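Local coordinates for protein DJ-1 homolog D (Arabidopsis thaliana, PDB 4OGG), which belongs to the DJ-1/PfpI family, joining two homologous domains of that family in a single chain, each built round a mixed beta sheet, at residues Asp128-Ala139 and Leu145-Pro155. Sequence-based numbering, arbitrary orientation.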
ATOM      1  N   ASP C 128      13.601 -34.834  -0.140  1.00 19.19           N
ATOM      2  CA  ASP C 128      13.182 -36.215  -0.368  1.00 20.01           C
ATOM      3  C   ASP C 128      13.062 -36.957   0.961  1.00 20.20           C
ATOM      4  O   ASP C 128      13.606 -38.049   1.133  1.00 21.69           O
ATOM      5  CB  ASP C 128      14.185 -36.919  -1.289  1.00 21.35           C
ATOM      6  CG  ASP C 128      13.730 -38.309  -1.700  1.00 24.73           C
ATOM      7  OD1 ASP C 128      12.530 -38.483  -2.000  1.00 26.53           O
ATOM      8  OD2 ASP C 128      14.581 -39.224  -1.739  1.00 26.36           O
ATOM      9  N   THR C 129      12.336 -36.355   1.897  1.00 19.19           N
ATOM     10  CA  THR C 129      12.153 -36.948   3.215  1.00 20.58           C
ATOM     11  C   THR C 129      10.696 -37.256   3.547  1.00 20.00           C
ATOM     12  O   THR C 129      10.349 -37.412   4.717  1.00 21.24           O
ATOM     13  CB  THR C 129      12.714 -36.019   4.315  1.00 22.03           C
ATOM     14  OG1 THR C 129      12.021 -34.762   4.282  1.00 21.44           O
ATOM     15  CG2 THR C 129      14.201 -35.772   4.099  1.00 21.12           C
ATOM     16  N   VAL C 130       9.847 -37.354   2.527  1.00 18.57           N
ATOM     17  CA  VAL C 130       8.430 -37.635   2.759  1.00 19.39           C
ATOM     18  C   VAL C 130       7.951 -38.928   2.106  1.00 20.42           C
ATOM     19  O   VAL C 130       6.770 -39.266   2.187  1.00 21.55           O
ATOM     20  CB  VAL C 130       7.536 -36.486   2.239  1.00 18.55           C
ATOM     21  CG1 VAL C 130       7.933 -35.173   2.901  1.00 19.57           C
ATOM     22  CG2 VAL C 130       7.648 -36.385   0.723  1.00 17.25           C
ATOM     23  N   ASN C 131       8.864 -39.647   1.463  1.00 20.50           N
ATOM     24  CA  ASN C 131       8.515 -40.890   0.787  1.00 21.93           C
ATOM     25  C   ASN C 131       7.842 -41.855   1.759  1.00 20.76           C
ATOM     26  O   ASN C 131       8.444 -42.266   2.747  1.00 21.33           O
ATOM     27  CB  ASN C 131       9.769 -41.540   0.201  1.00 24.33           C
ATOM     28  CG  ASN C 131       9.458 -42.480  -0.951  1.00 28.06           C
ATOM     29  OD1 ASN C 131       8.416 -43.134  -0.975  1.00 28.87           O
ATOM     30  ND2 ASN C 131      10.376 -42.561  -1.910  1.00 29.89           N
ATOM     31  N   GLY C 132       6.589 -42.201   1.476  1.00 20.88           N
ATOM     32  CA  GLY C 132       5.852 -43.123   2.325  1.00 21.99           C
ATOM     33  C   GLY C 132       5.395 -42.553   3.657  1.00 22.75           C
ATOM     34  O   GLY C 132       4.902 -43.290   4.513  1.00 24.32           O
ATOM     35  N   ARG C 133       5.548 -41.244   3.833  1.00 22.65           N
ATOM     36  CA  ARG C 133       5.158 -40.579   5.072  1.00 22.15           C
ATOM     37  C   ARG C 133       3.791 -39.912   4.961  1.00 20.89           C
ATOM     38  O   ARG C 133       3.489 -39.264   3.959  1.00 20.40           O
ATOM     39  CB  ARG C 133       6.197 -39.515   5.441  1.00 24.76           C
ATOM     40  CG  ARG C 133       7.579 -40.062   5.754  1.00 29.27           C
ATOM     41  CD  ARG C 133       7.641 -40.606   7.168  1.00 33.33           C
ATOM     42  NE  ARG C 133       8.155 -39.629   8.123  1.00 36.63           N
ATOM     43  CZ  ARG C 133       9.403 -39.173   8.122  1.00 38.53           C
ATOM     44  NH1 ARG C 133      10.270 -39.601   7.213  1.00 40.75           N
ATOM     45  NH2 ARG C 133       9.789 -38.293   9.037  1.00 39.15           N
ATOM     46  N   LYS C 134       2.958 -40.077   5.985  1.00 20.07           N
ATOM     47  CA  LYS C 134       1.651 -39.432   5.975  1.00 19.25           C
ATOM     48  C   LYS C 134       1.878 -37.971   6.334  1.00 18.05           C
ATOM     49  O   LYS C 134       2.595 -37.661   7.285  1.00 15.75           O
ATOM     50  CB  LYS C 134       0.704 -40.067   6.997  1.00 22.89           C
ATOM     51  CG  LYS C 134       0.227 -41.456   6.615  1.00 27.56           C
ATOM     52  CD  LYS C 134      -0.870 -41.942   7.547  1.00 32.16           C
ATOM     53  CE  LYS C 134      -2.109 -41.060   7.463  1.00 34.80           C
ATOM     54  NZ  LYS C 134      -3.224 -41.585   8.310  1.00 38.36           N
ATOM     55  N   CYS C 135       1.278 -37.072   5.568  1.00 15.48           N
ATOM     56  CA  CYS C 135       1.441 -35.655   5.839  1.00 16.52           C
ATOM     57  C   CYS C 135       0.427 -34.817   5.084  1.00 16.22           C
ATOM     58  O   CYS C 135      -0.145 -35.260   4.088  1.00 15.96           O
ATOM     59  CB  CYS C 135       2.860 -35.207   5.456  1.00 18.20           C
ATOM     60  SG  CYS C 135       3.333 -35.521   3.722  1.00 19.78           S
ATOM     61  N   THR C 136       0.191 -33.612   5.588  1.00 15.44           N
ATOM     62  CA  THR C 136      -0.706 -32.671   4.938  1.00 14.27           C
ATOM     63  C   THR C 136       0.148 -31.429   4.708  1.00 15.13           C
ATOM     64  O   THR C 136       1.334 -31.416   5.046  1.00 12.31           O
ATOM     65  CB  THR C 136      -1.923 -32.304   5.824  1.00 15.51           C
ATOM     66  OG1 THR C 136      -2.859 -31.535   5.055  1.00 13.83           O
ATOM     67  CG2 THR C 136      -1.489 -31.476   7.020  1.00 15.00           C
ATOM     68  N   ALA C 137      -0.452 -30.394   4.137  1.00 13.67           N
ATOM     69  CA  ALA C 137       0.250 -29.145   3.865  1.00 14.53           C
ATOM     70  C   ALA C 137      -0.762 -28.223   3.226  1.00 14.79           C
ATOM     71  O   ALA C 137      -1.932 -28.584   3.094  1.00 15.39           O
ATOM     72  CB  ALA C 137       1.402 -29.388   2.903  1.00 14.22           C
ATOM     73  N   TYR C 138      -0.337 -27.027   2.837  1.00 13.62           N
ATOM     74  CA  TYR C 138      -1.276 -26.144   2.170  1.00 13.51           C
ATOM     75  C   TYR C 138      -1.704 -26.972   0.953  1.00 14.10           C
ATOM     76  O   TYR C 138      -0.881 -27.651   0.338  1.00 16.00           O
ATOM     77  CB  TYR C 138      -0.600 -24.849   1.731  1.00 13.59           C
ATOM     78  CG  TYR C 138      -1.595 -23.799   1.313  1.00 14.05           C
ATOM     79  CD1 TYR C 138      -2.441 -23.204   2.251  1.00 15.55           C
ATOM     80  CD2 TYR C 138      -1.730 -23.431  -0.025  1.00 15.67           C
ATOM     81  CE1 TYR C 138      -3.397 -22.267   1.869  1.00 16.45           C
ATOM     82  CE2 TYR C 138      -2.687 -22.496  -0.419  1.00 17.01           C
ATOM     83  CZ  TYR C 138      -3.515 -21.919   0.532  1.00 16.99           C
ATOM     84  OH  TYR C 138      -4.460 -20.996   0.151  1.00 18.40           O
ATOM     85  N   ALA C 139      -2.987 -26.931   0.613  1.00 14.93           N
ATOM     86  CA  ALA C 139      -3.506 -27.731  -0.492  1.00 14.48           C
ATOM     87  C   ALA C 139      -2.698 -27.704  -1.793  1.00 14.31           C
ATOM     88  O   ALA C 139      -2.549 -28.735  -2.452  1.00 16.14           O
ATOM     89  CB  ALA C 139      -4.964 -27.346  -0.773  1.00 15.97           C
ATOM     90  N   LEU C 145       4.098 -33.128  -3.040  1.00 16.48           N
ATOM     91  CA  LEU C 145       4.301 -34.139  -2.007  1.00 16.83           C
ATOM     92  C   LEU C 145       3.949 -35.528  -2.532  1.00 17.13           C
ATOM     93  O   LEU C 145       4.639 -36.506  -2.242  1.00 18.12           O
ATOM     94  CB  LEU C 145       3.468 -33.804  -0.765  1.00 14.60           C
ATOM     95  CG  LEU C 145       4.025 -32.638   0.063  1.00 14.91           C
ATOM     96  CD1 LEU C 145       3.074 -32.282   1.190  1.00 12.86           C
ATOM     97  CD2 LEU C 145       5.388 -33.027   0.627  1.00 16.75           C
ATOM     98  N   VAL C 146       2.872 -35.610  -3.305  1.00 17.81           N
ATOM     99  CA  VAL C 146       2.459 -36.882  -3.881  1.00 18.41           C
ATOM    100  C   VAL C 146       3.565 -37.355  -4.821  1.00 19.27           C
ATOM    101  O   VAL C 146       3.934 -38.527  -4.826  1.00 18.70           O
ATOM    102  CB  VAL C 146       1.135 -36.726  -4.666  1.00 17.56           C
ATOM    103  CG1 VAL C 146       0.850 -37.984  -5.477  1.00 19.49           C
ATOM    104  CG2 VAL C 146      -0.004 -36.459  -3.692  1.00 16.78           C
ATOM    105  N   ALA C 147       4.100 -36.424  -5.606  1.00 19.72           N
ATOM    106  CA  ALA C 147       5.168 -36.742  -6.548  1.00 21.03           C
ATOM    107  C   ALA C 147       6.408 -37.244  -5.815  1.00 20.65           C
ATOM    108  O   ALA C 147       7.180 -38.042  -6.355  1.00 21.14           O
ATOM    109  CB  ALA C 147       5.517 -35.512  -7.374  1.00 22.14           C
ATOM    110  N   ALA C 148       6.590 -36.775  -4.583  1.00 19.42           N
ATOM    111  CA  ALA C 148       7.738 -37.164  -3.773  1.00 19.22           C
ATOM    112  C   ALA C 148       7.493 -38.451  -2.987  1.00 19.47           C
ATOM    113  O   ALA C 148       8.290 -38.817  -2.123  1.00 20.56           O
ATOM    114  CB  ALA C 148       8.116 -36.031  -2.823  1.00 18.88           C
ATOM    115  N   GLY C 149       6.382 -39.125  -3.282  1.00 19.12           N
ATOM    116  CA  GLY C 149       6.068 -40.383  -2.619  1.00 18.08           C
ATOM    117  C   GLY C 149       5.312 -40.314  -1.306  1.00 17.94           C
ATOM    118  O   GLY C 149       5.135 -41.330  -0.633  1.00 16.76           O
ATOM    119  N   ALA C 150       4.848 -39.127  -0.937  1.00 18.07           N
ATOM    120  CA  ALA C 150       4.124 -38.959   0.313  1.00 17.58           C
ATOM    121  C   ALA C 150       2.719 -39.545   0.293  1.00 19.02           C
ATOM    122  O   ALA C 150       2.095 -39.672  -0.764  1.00 19.53           O
ATOM    123  CB  ALA C 150       4.050 -37.479   0.670  1.00 17.71           C
ATOM    124  N   LYS C 151       2.241 -39.927   1.473  1.00 18.22           N
ATOM    125  CA  LYS C 151       0.885 -40.432   1.619  1.00 18.41           C
ATOM    126  C   LYS C 151       0.144 -39.149   1.962  1.00 18.18           C
ATOM    127  O   LYS C 151      -0.041 -38.800   3.128  1.00 16.66           O
ATOM    128  CB  LYS C 151       0.806 -41.444   2.759  1.00 19.91           C
ATOM    129  CG  LYS C 151       1.629 -42.696   2.490  1.00 22.38           C
ATOM    130  CD  LYS C 151       1.311 -43.795   3.485  1.00 25.19           C
ATOM    131  CE  LYS C 151       1.978 -45.101   3.083  1.00 26.37           C
ATOM    132  NZ  LYS C 151       1.467 -46.245   3.889  1.00 27.56           N
ATOM    133  N   TRP C 152      -0.233 -38.434   0.909  1.00 19.22           N
ATOM    134  CA  TRP C 152      -0.909 -37.152   1.012  1.00 18.15           C
ATOM    135  C   TRP C 152      -2.251 -37.190   1.721  1.00 19.00           C
ATOM    136  O   TRP C 152      -3.056 -38.101   1.518  1.00 18.95           O
ATOM    137  CB  TRP C 152      -1.072 -36.561  -0.393  1.00 18.02           C
ATOM    138  CG  TRP C 152      -1.891 -35.310  -0.455  1.00 18.97           C
ATOM    139  CD1 TRP C 152      -3.099 -35.156  -1.068  1.00 19.41           C
ATOM    140  CD2 TRP C 152      -1.558 -34.034   0.103  1.00 16.63           C
ATOM    141  NE1 TRP C 152      -3.542 -33.862  -0.930  1.00 18.47           N
ATOM    142  CE2 TRP C 152      -2.616 -33.151  -0.214  1.00 17.25           C
ATOM    143  CE3 TRP C 152      -0.469 -33.549   0.841  1.00 14.29           C
ATOM    144  CZ2 TRP C 152      -2.619 -31.807   0.181  1.00 16.38           C
ATOM    145  CZ3 TRP C 152      -0.471 -32.210   1.236  1.00 14.73           C
ATOM    146  CH2 TRP C 152      -1.540 -31.357   0.903  1.00 16.21           C
ATOM    147  N   VAL C 153      -2.471 -36.185   2.560  1.00 18.44           N
ATOM    148  CA  VAL C 153      -3.714 -36.044   3.301  1.00 19.81           C
ATOM    149  C   VAL C 153      -4.277 -34.662   2.986  1.00 19.98           C
ATOM    150  O   VAL C 153      -3.884 -33.666   3.589  1.00 17.90           O
ATOM    151  CB  VAL C 153      -3.478 -36.164   4.823  1.00 20.83           C
ATOM    152  CG1 VAL C 153      -4.788 -35.950   5.574  1.00 22.37           C
ATOM    153  CG2 VAL C 153      -2.900 -37.534   5.151  1.00 20.73           C
ATOM    154  N   GLU C 154      -5.181 -34.609   2.014  1.00 20.16           N
ATOM    155  CA  GLU C 154      -5.808 -33.356   1.614  1.00 21.06           C
ATOM    156  C   GLU C 154      -6.397 -32.684   2.853  1.00 21.39           C
ATOM    157  O   GLU C 154      -7.133 -33.311   3.612  1.00 22.48           O
ATOM    158  CB  GLU C 154      -6.920 -33.642   0.602  1.00 22.03           C
ATOM    159  CG  GLU C 154      -7.515 -32.414  -0.071  1.00 23.83           C
ATOM    160  CD  GLU C 154      -6.519 -31.690  -0.955  1.00 22.94           C
ATOM    161  OE1 GLU C 154      -5.778 -32.364  -1.702  1.00 25.67           O
ATOM    162  OE2 GLU C 154      -6.482 -30.445  -0.913  1.00 26.22           O
ATOM    163  N   PRO C 155      -6.064 -31.405   3.088  1.00 21.43           N
ATOM    164  CA  PRO C 155      -6.612 -30.726   4.266  1.00 22.34           C
ATOM    165  C   PRO C 155      -8.075 -30.361   4.022  1.00 25.31           C
ATOM    166  O   PRO C 155      -8.371 -29.445   3.256  1.00 26.51           O
ATOM    167  CB  PRO C 155      -5.714 -29.501   4.401  1.00 20.94           C
ATOM    168  CG  PRO C 155      -5.433 -29.155   2.966  1.00 19.35           C
ATOM    169  CD  PRO C 155      -5.160 -30.514   2.336  1.00 19.59           C
TER
HETATM  170  O   HOH W   1      10.442 -37.923  -0.380  1.00 17.32           O
HETATM  171  O   HOH W   2      -3.814 -31.115  -3.247  1.00 20.44           O
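With OG1 of Thr136 swung opposite its backbone N (chi1 -172°), the hydroxyl donates to Val153 O at 2.8 Å, almost straight down the carbonyl, while lying against the Pro155 ring. The same choice at Trp152 (chi1 173°) carries its indole across to 128-139: CZ3 lies 3.4 Å from Ala137 N, and the methyl of Ala137 meets the ring edge in plane. Glu154 OE1 fixes the ring's rotation, accepting from Trp152 NE1 at 2.8 Å with the acceptor in the indole plane; a water joins this oxygen to Ala139 O. On the same face of the strand pair as Trp152, Cys135 SG touches Ala150 CB (3.7 Å), and Leu145 spreads its two methyls, CD1 to Ala137 CB and CD2 to Val130. Strands 134-135 and 151-152 pair in parallel: Lys151 N donates to Arg133 O (2.9 Å), Cys135 N to Lys151 O (3.3 Å), and Val153 N to Cys135 O. At the other end Gly132 N reaches Gly149 O at 2.7 Å, N-H...O angle 169°. Gly149, at positive phi, closes helix 142-147 in a Schellman motif. Two short parallel strands linked through that helix make a small beta-alpha-beta unit beside the main six-stranded sheet of this DJ-1/PfpI domain, where Thr136 and Val153 pack on Val162.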